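Bucandin (Bungarus candidus, PDB 1F94) is a krait three-finger neurotoxin described as enhancing presynaptic acetylcholine release, an activity that remains to be firmly established. Local coordinates at residues 24-29 against 50-55; 4-9 against 35-40. All coordinates share one frame; numbering follows the deposited sequence.

Contact 1: residues 24-29 against 50-55; sequences CYKWLN and NVYNKC
K26 and K54 face each other as a hydrogen-bonded antiparallel pair: K26 N reaches K54 O at 3.0 Å, and K54 N returns to K26 O at 3.0 Å. The next such pair, L28 with Y52, is tied by L28 N to Y52 O at 2.7 Å and by Y52 N to L28 O at 3.0 Å. Y25–C55, W27–N53 and N29–V51 are the non-hydrogen-bonded pairs, and their CA hydrogens make additional contacts with carbonyl oxygens. K54 O takes a second donor, a water at 2.8 Å that also donates to C24 O and so bridges the two strands.

The short strand axes run 171° apart in direction, close to antiparallel. In the three-finger fold this is the ladder joining the central finger, through strand 23-29, to the third, through strand 51-56. At the core end, disulfides tie C24 to C3 and C55 to C43.

Side chains pack on both faces of the ladder. On the W27 face, in the indole conformer described here, V51 CG1 sits over the five-membered ring, 3.7 Å from its centroid and 21° off the normal, a CH-pi contact. The N53 side chain crosses that of W27 obliquely, its amide plane strongly tilted against the indole, with CG nearest CE3; N53 OD1 comes within 3.3 Å of W27 CB, while ND2 is bound by T44 O. On the other face L28 and Y52 lie side by side and point the same way, with L28 CD1 3.7 Å from Y52 CD2. The K26 chain, otherwise extended, bends at chi3 (63°), placing CE loosely near CE2 of Y52; beyond it NZ forms a salt bridge with the terminal carboxylate of T63.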
loop_
_atom_site.group_PDB
_atom_site.type_symbol
_atom_site.label_atom_id
_atom_site.label_comp_id
_atom_site.label_asym_id
_atom_site.label_seq_id
_atom_site.Cartn_x
_atom_site.Cartn_y
_atom_site.Cartn_z
ATOM N N CYS A 24 5.907 -2.012 0.702
ATOM C CA CYS A 24 4.465 -2.049 0.673
ATOM C C CYS A 24 4.008 -0.615 0.875
ATOM O O CYS A 24 4.548 0.134 1.710
ATOM C CB CYS A 24 3.878 -2.876 1.791
ATOM S SG CYS A 24 4.361 -4.610 1.893
ATOM N N TYR A 25 2.984 -0.211 0.134
ATOM C CA TYR A 25 2.386 1.106 0.227
ATOM C C TYR A 25 0.974 0.966 0.814
ATOM O O TYR A 25 0.279 -0.039 0.629
ATOM C CB TYR A 25 2.393 1.925 -1.062
ATOM C CG TYR A 25 1.692 1.282 -2.218
ATOM C CD1 TYR A 25 0.339 1.550 -2.467
ATOM C CD2 TYR A 25 2.333 0.417 -3.079
ATOM C CE1 TYR A 25 -0.305 0.953 -3.550
ATOM C CE2 TYR A 25 1.723 -0.159 -4.139
ATOM C CZ TYR A 25 0.374 0.118 -4.372
ATOM O OH TYR A 25 -0.267 -0.486 -5.441
ATOM N N LYS A 26 0.539 2.041 1.426
ATOM C CA LYS A 26 -0.832 2.220 1.952
ATOM C C LYS A 26 -1.189 3.662 1.637
ATOM O O LYS A 26 -0.859 4.585 2.377
ATOM C CB LYS A 26 -0.857 2.002 3.454
ATOM C CG LYS A 26 -2.251 2.126 4.024
ATOM C CD LYS A 26 -2.390 1.887 5.485
ATOM C CE LYS A 26 -1.692 2.798 6.444
ATOM N NZ LYS A 26 -2.008 2.312 7.867
ATOM N N TRP A 27 -1.919 3.805 0.536
ATOM C CA TRP A 27 -2.299 5.077 -0.054
ATOM C C TRP A 27 -3.793 5.257 0.230
ATOM O O TRP A 27 -4.612 4.424 -0.177
ATOM C CB TRP A 27 -1.935 5.173 -1.508
ATOM C CG TRP A 27 -2.181 6.345 -2.378
ATOM C CD1 TRP A 27 -3.384 6.986 -2.625
ATOM C CD2 TRP A 27 -1.206 7.048 -3.179
ATOM N NE1 TRP A 27 -3.205 8.042 -3.516
ATOM C CE2 TRP A 27 -1.873 8.103 -3.877
ATOM C CE3 TRP A 27 0.142 6.966 -3.439
ATOM C CZ2 TRP A 27 -1.217 8.985 -4.734
ATOM C CZ3 TRP A 27 0.777 7.840 -4.293
ATOM C CH2 TRP A 27 0.111 8.876 -4.993
ATOM N N LEU A 28 -4.151 6.312 0.875
ATOM C CA LEU A 28 -5.497 6.586 1.293
ATOM C C LEU A 28 -5.947 7.907 0.684
ATOM O O LEU A 28 -5.263 8.906 0.794
ATOM C CB LEU A 28 -5.601 6.685 2.817
ATOM C CG LEU A 28 -4.992 5.473 3.536
ATOM C CD1 LEU A 28 -4.975 5.701 5.064
ATOM C CD2 LEU A 28 -5.690 4.185 3.211
ATOM N N ASN A 29 -7.154 7.884 0.076
ATOM C CA ASN A 29 -7.776 9.120 -0.414
ATOM C C ASN A 29 -8.577 9.714 0.715
ATOM O O ASN A 29 -9.532 9.097 1.229
ATOM C CB ASN A 29 -8.604 8.790 -1.645
ATOM C CG ASN A 29 -9.148 10.049 -2.288
ATOM O OD1 ASN A 29 -9.820 10.872 -1.665
ATOM N ND2 ASN A 29 -8.847 10.215 -3.560
ATOM N N ASN A 50 -5.620 15.774 0.036
ATOM C CA ASN A 50 -6.389 14.674 -0.491
ATOM C C ASN A 50 -5.723 13.276 -0.371
ATOM O O ASN A 50 -6.465 12.280 -0.569
ATOM C CB ASN A 50 -6.790 14.852 -1.960
ATOM C CG ASN A 50 -5.643 15.025 -2.918
ATOM O OD1 ASN A 50 -4.560 15.420 -2.514
ATOM N ND2 ASN A 50 -5.896 14.777 -4.194
ATOM N N VAL A 51 -4.473 13.187 -0.069
ATOM C CA VAL A 51 -3.744 11.927 -0.069
ATOM C C VAL A 51 -2.919 11.752 1.191
ATOM O O VAL A 51 -2.147 12.622 1.603
ATOM C CB VAL A 51 -2.872 11.734 -1.312
ATOM C CG1 VAL A 51 -2.003 10.493 -1.257
ATOM C CG2 VAL A 51 -3.762 11.735 -2.582
ATOM N N TYR A 52 -3.003 10.562 1.748
ATOM C CA TYR A 52 -2.059 10.065 2.761
ATOM C C TYR A 52 -1.402 8.828 2.149
ATOM O O TYR A 52 -2.107 7.912 1.730
ATOM C CB TYR A 52 -2.796 9.680 4.028
ATOM C CG TYR A 52 -1.924 9.030 5.051
ATOM C CD1 TYR A 52 -1.252 9.788 5.947
ATOM C CD2 TYR A 52 -1.783 7.643 5.101
ATOM C CE1 TYR A 52 -0.435 9.168 6.907
ATOM C CE2 TYR A 52 -0.957 7.039 6.009
ATOM C CZ TYR A 52 -0.277 7.826 6.904
ATOM O OH TYR A 52 0.499 7.163 7.816
ATOM N N ASN A 53 -0.088 8.743 2.173
ATOM C CA ASN A 53 0.549 7.501 1.751
ATOM C C ASN A 53 1.677 7.215 2.737
ATOM O O ASN A 53 2.522 8.074 2.980
ATOM C CB ASN A 53 1.116 7.585 0.337
ATOM C CG ASN A 53 1.697 6.265 -0.137
ATOM O OD1 ASN A 53 1.026 5.240 -0.143
ATOM N ND2 ASN A 53 2.957 6.315 -0.504
ATOM N N LYS A 54 1.720 5.968 3.157
ATOM C CA LYS A 54 2.733 5.434 4.067
ATOM C C LYS A 54 3.457 4.301 3.381
ATOM O O LYS A 54 2.830 3.490 2.674
ATOM C CB LYS A 54 2.091 4.974 5.358
ATOM C CG LYS A 54 3.012 4.421 6.388
ATOM C CD LYS A 54 2.562 4.039 7.760
ATOM C CE LYS A 54 3.706 3.438 8.541
ATOM N NZ LYS A 54 4.860 4.358 8.827
ATOM N N CYS A 55 4.741 4.206 3.644
ATOM C CA CYS A 55 5.630 3.211 3.082
ATOM C C CYS A 55 6.244 2.326 4.160
ATOM O O CYS A 55 6.620 2.825 5.209
ATOM C CB CYS A 55 6.801 3.952 2.321
ATOM S SG CYS A 55 6.208 5.093 1.059
HETATM O O HOH W 1 2.653 0.959 3.895
HETATM O O HOH W 2 -8.774 13.378 -4.848
#

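Contact 2: residues 4-9 against 35-40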
loop_
_atom_site.group_PDB
_atom_site.type_symbol
_atom_site.label_atom_id
_atom_site.label_comp_id
_atom_site.label_asym_id
_atom_site.label_seq_id
_atom_site.Cartn_x
_atom_site.Cartn_y
_atom_site.Cartn_z
ATOM N N TYR A 4 -0.268 -6.524 1.425
ATOM C CA TYR A 4 -1.718 -6.513 1.223
ATOM C C TYR A 4 -2.070 -5.700 0.003
ATOM O O TYR A 4 -1.368 -4.762 -0.409
ATOM C CB TYR A 4 -2.455 -5.977 2.464
ATOM C CG TYR A 4 -2.351 -6.897 3.628
ATOM C CD1 TYR A 4 -1.630 -6.583 4.790
ATOM C CD2 TYR A 4 -2.987 -8.159 3.596
ATOM C CE1 TYR A 4 -1.576 -7.473 5.839
ATOM C CE2 TYR A 4 -2.945 -9.046 4.619
ATOM C CZ TYR A 4 -2.212 -8.702 5.770
ATOM O OH TYR A 4 -2.136 -9.567 6.809
ATOM N N ARG A 5 -3.222 -6.049 -0.587
ATOM C CA ARG A 5 -3.842 -5.304 -1.652
ATOM C C ARG A 5 -5.363 -5.364 -1.449
ATOM O O ARG A 5 -5.872 -6.208 -0.693
ATOM C CB ARG A 5 -3.422 -5.704 -3.051
ATOM C CG ARG A 5 -3.950 -7.003 -3.519
ATOM C CD ARG A 5 -3.636 -7.345 -4.968
ATOM N NE ARG A 5 -4.466 -8.473 -5.388
ATOM C CZ ARG A 5 -5.721 -8.410 -5.865
ATOM N NH1 ARG A 5 -6.394 -7.284 -6.056
ATOM N NH2 ARG A 5 -6.294 -9.559 -6.181
ATOM N N CYS A 6 -6.061 -4.492 -2.152
ATOM C CA CYS A 6 -7.495 -4.369 -2.023
ATOM C C CYS A 6 -8.247 -4.828 -3.279
ATOM O O CYS A 6 -7.867 -4.585 -4.405
ATOM C CB CYS A 6 -7.884 -2.905 -1.725
ATOM S SG CYS A 6 -7.078 -2.178 -0.288
ATOM N N GLY A 7 -9.385 -5.447 -3.017
ATOM C CA GLY A 7 -10.345 -5.794 -4.051
ATOM C C GLY A 7 -11.746 -5.598 -3.485
ATOM O O GLY A 7 -11.951 -5.083 -2.397
ATOM N N VAL A 8 -12.742 -6.066 -4.218
ATOM C CA VAL A 8 -14.153 -5.931 -3.768
ATOM C C VAL A 8 -14.369 -6.543 -2.437
ATOM O O VAL A 8 -15.246 -6.120 -1.706
ATOM C CB VAL A 8 -15.107 -6.544 -4.857
ATOM C CG1 VAL A 8 -15.002 -8.027 -4.915
ATOM C CG2 VAL A 8 -16.485 -6.049 -4.558
ATOM N N SER A 9 -13.587 -7.582 -2.079
ATOM C CA SER A 9 -13.777 -8.310 -0.826
ATOM C C SER A 9 -13.062 -7.676 0.349
ATOM O O SER A 9 -13.249 -8.147 1.478
ATOM C CB SER A 9 -13.382 -9.761 -0.960
ATOM O OG SER A 9 -11.959 -9.853 -1.107
ATOM N N ARG A 35 -8.905 3.067 -0.493
ATOM C CA ARG A 35 -7.649 2.456 -0.042
ATOM C C ARG A 35 -6.936 1.817 -1.201
ATOM O O ARG A 35 -7.524 1.039 -1.925
ATOM C CB ARG A 35 -7.970 1.414 1.032
ATOM C CG ARG A 35 -8.687 2.002 2.232
ATOM C CD ARG A 35 -9.020 0.916 3.221
ATOM N NE ARG A 35 -10.113 0.137 2.744
ATOM C CZ ARG A 35 -10.562 -1.038 3.217
ATOM N NH1 ARG A 35 -9.947 -1.579 4.272
ATOM N NH2 ARG A 35 -11.605 -1.585 2.581
ATOM N N TRP A 36 -5.666 2.163 -1.397
ATOM C CA TRP A 36 -4.855 1.618 -2.467
ATOM C C TRP A 36 -3.587 1.066 -1.846
ATOM O O TRP A 36 -2.760 1.810 -1.344
ATOM C CB TRP A 36 -4.526 2.682 -3.513
ATOM C CG TRP A 36 -3.750 2.124 -4.655
ATOM C CD1 TRP A 36 -3.809 0.901 -5.226
ATOM C CD2 TRP A 36 -2.743 2.848 -5.415
ATOM N NE1 TRP A 36 -2.921 0.780 -6.265
ATOM C CE2 TRP A 36 -2.258 1.980 -6.388
ATOM C CE3 TRP A 36 -2.225 4.144 -5.310
ATOM C CZ2 TRP A 36 -1.255 2.371 -7.285
ATOM C CZ3 TRP A 36 -1.233 4.513 -6.198
ATOM C CH2 TRP A 36 -0.757 3.642 -7.170
ATOM N N LEU A 37 -3.452 -0.273 -1.866
ATOM C CA LEU A 37 -2.394 -1.000 -1.174
ATOM C C LEU A 37 -1.669 -1.907 -2.155
ATOM O O LEU A 37 -2.294 -2.498 -3.073
ATOM C CB LEU A 37 -2.990 -1.847 -0.020
ATOM C CG LEU A 37 -3.232 -1.099 1.277
ATOM C CD1 LEU A 37 -4.197 0.057 1.214
ATOM C CD2 LEU A 37 -3.690 -2.134 2.330
ATOM N N GLY A 38 -0.377 -2.142 -1.963
ATOM C CA GLY A 38 0.322 -3.103 -2.775
ATOM C C GLY A 38 1.827 -3.025 -2.523
ATOM O O GLY A 38 2.272 -2.464 -1.555
ATOM N N CYS A 39 2.559 -3.690 -3.423
ATOM C CA CYS A 39 4.023 -3.706 -3.459
ATOM C C CYS A 39 4.503 -2.626 -4.422
ATOM O O CYS A 39 3.854 -2.373 -5.473
ATOM C CB CYS A 39 4.576 -5.001 -4.014
ATOM S SG CYS A 39 4.119 -6.541 -3.212
ATOM N N ALA A 40 5.669 -2.031 -4.179
ATOM C CA ALA A 40 6.200 -1.037 -5.125
ATOM C C ALA A 40 7.724 -0.992 -5.024
ATOM O O ALA A 40 8.318 -1.253 -3.970
ATOM C CB ALA A 40 5.679 0.339 -4.820
HETATM O O HOH W 3 -4.922 -2.227 -3.568
#
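C6 and L37 are linked through a single water, which accepts a hydrogen bond from C6 N at 2.9 Å and another from L37 N at 3.0 Å. There is no direct hydrogen bond between the segments. Y4 O approaches G38 N, but at a poor angle, and the directions of the short strand axes differ by 139°, well short of antiparallel. Two CA-H...O contacts lie where the strands come close: G38 CA lies 3.3 Å from Y4 O, and R5 CA lies 3.5 Å from L37 O.

L37 carries the apolar part. Its CB rests against Y4 O, and its two methyls divide between two partners: CD2 lies 4.0 Å from Y4 CB, while chi2 of 61° brings CD1 to 3.9 Å from C6 SG. That sulfur, turned beside its own backbone N (chi1 -55°), also borders the start of the other strand, 3.6 Å from R35 O and close to R35 CB. Its covalent partner is C11, in the extra disulfide of the first finger found in non-conventional three-finger toxins.

The contact therefore joins two separate sheets: strand 2-7, hydrogen-bonded to strand 12-16 in the first finger, packs across strand 35-40, which pairs with strand 23-29 in the central one.

How the contacts relate
Contacts 1 and 2 have centres 11 Å apart and meet where strands 23-29 and 35-40 pair within the central finger. The evidence is two probable backbone hydrogen bonds, W27 O to W36 N at 2.8 Å and Y25 N to G38 O at 2.9 Å. W36 adds edge-to-face ring contacts with both Y25 and W27. Contact 1 extends this hairpin to the third finger by regular strand pairing, whereas contact 2 reaches the first finger by water, sulfur and methyl packing, so the central finger is the shared element. The segments of the two contacts alternate along the chain, and together they connect all three fingers.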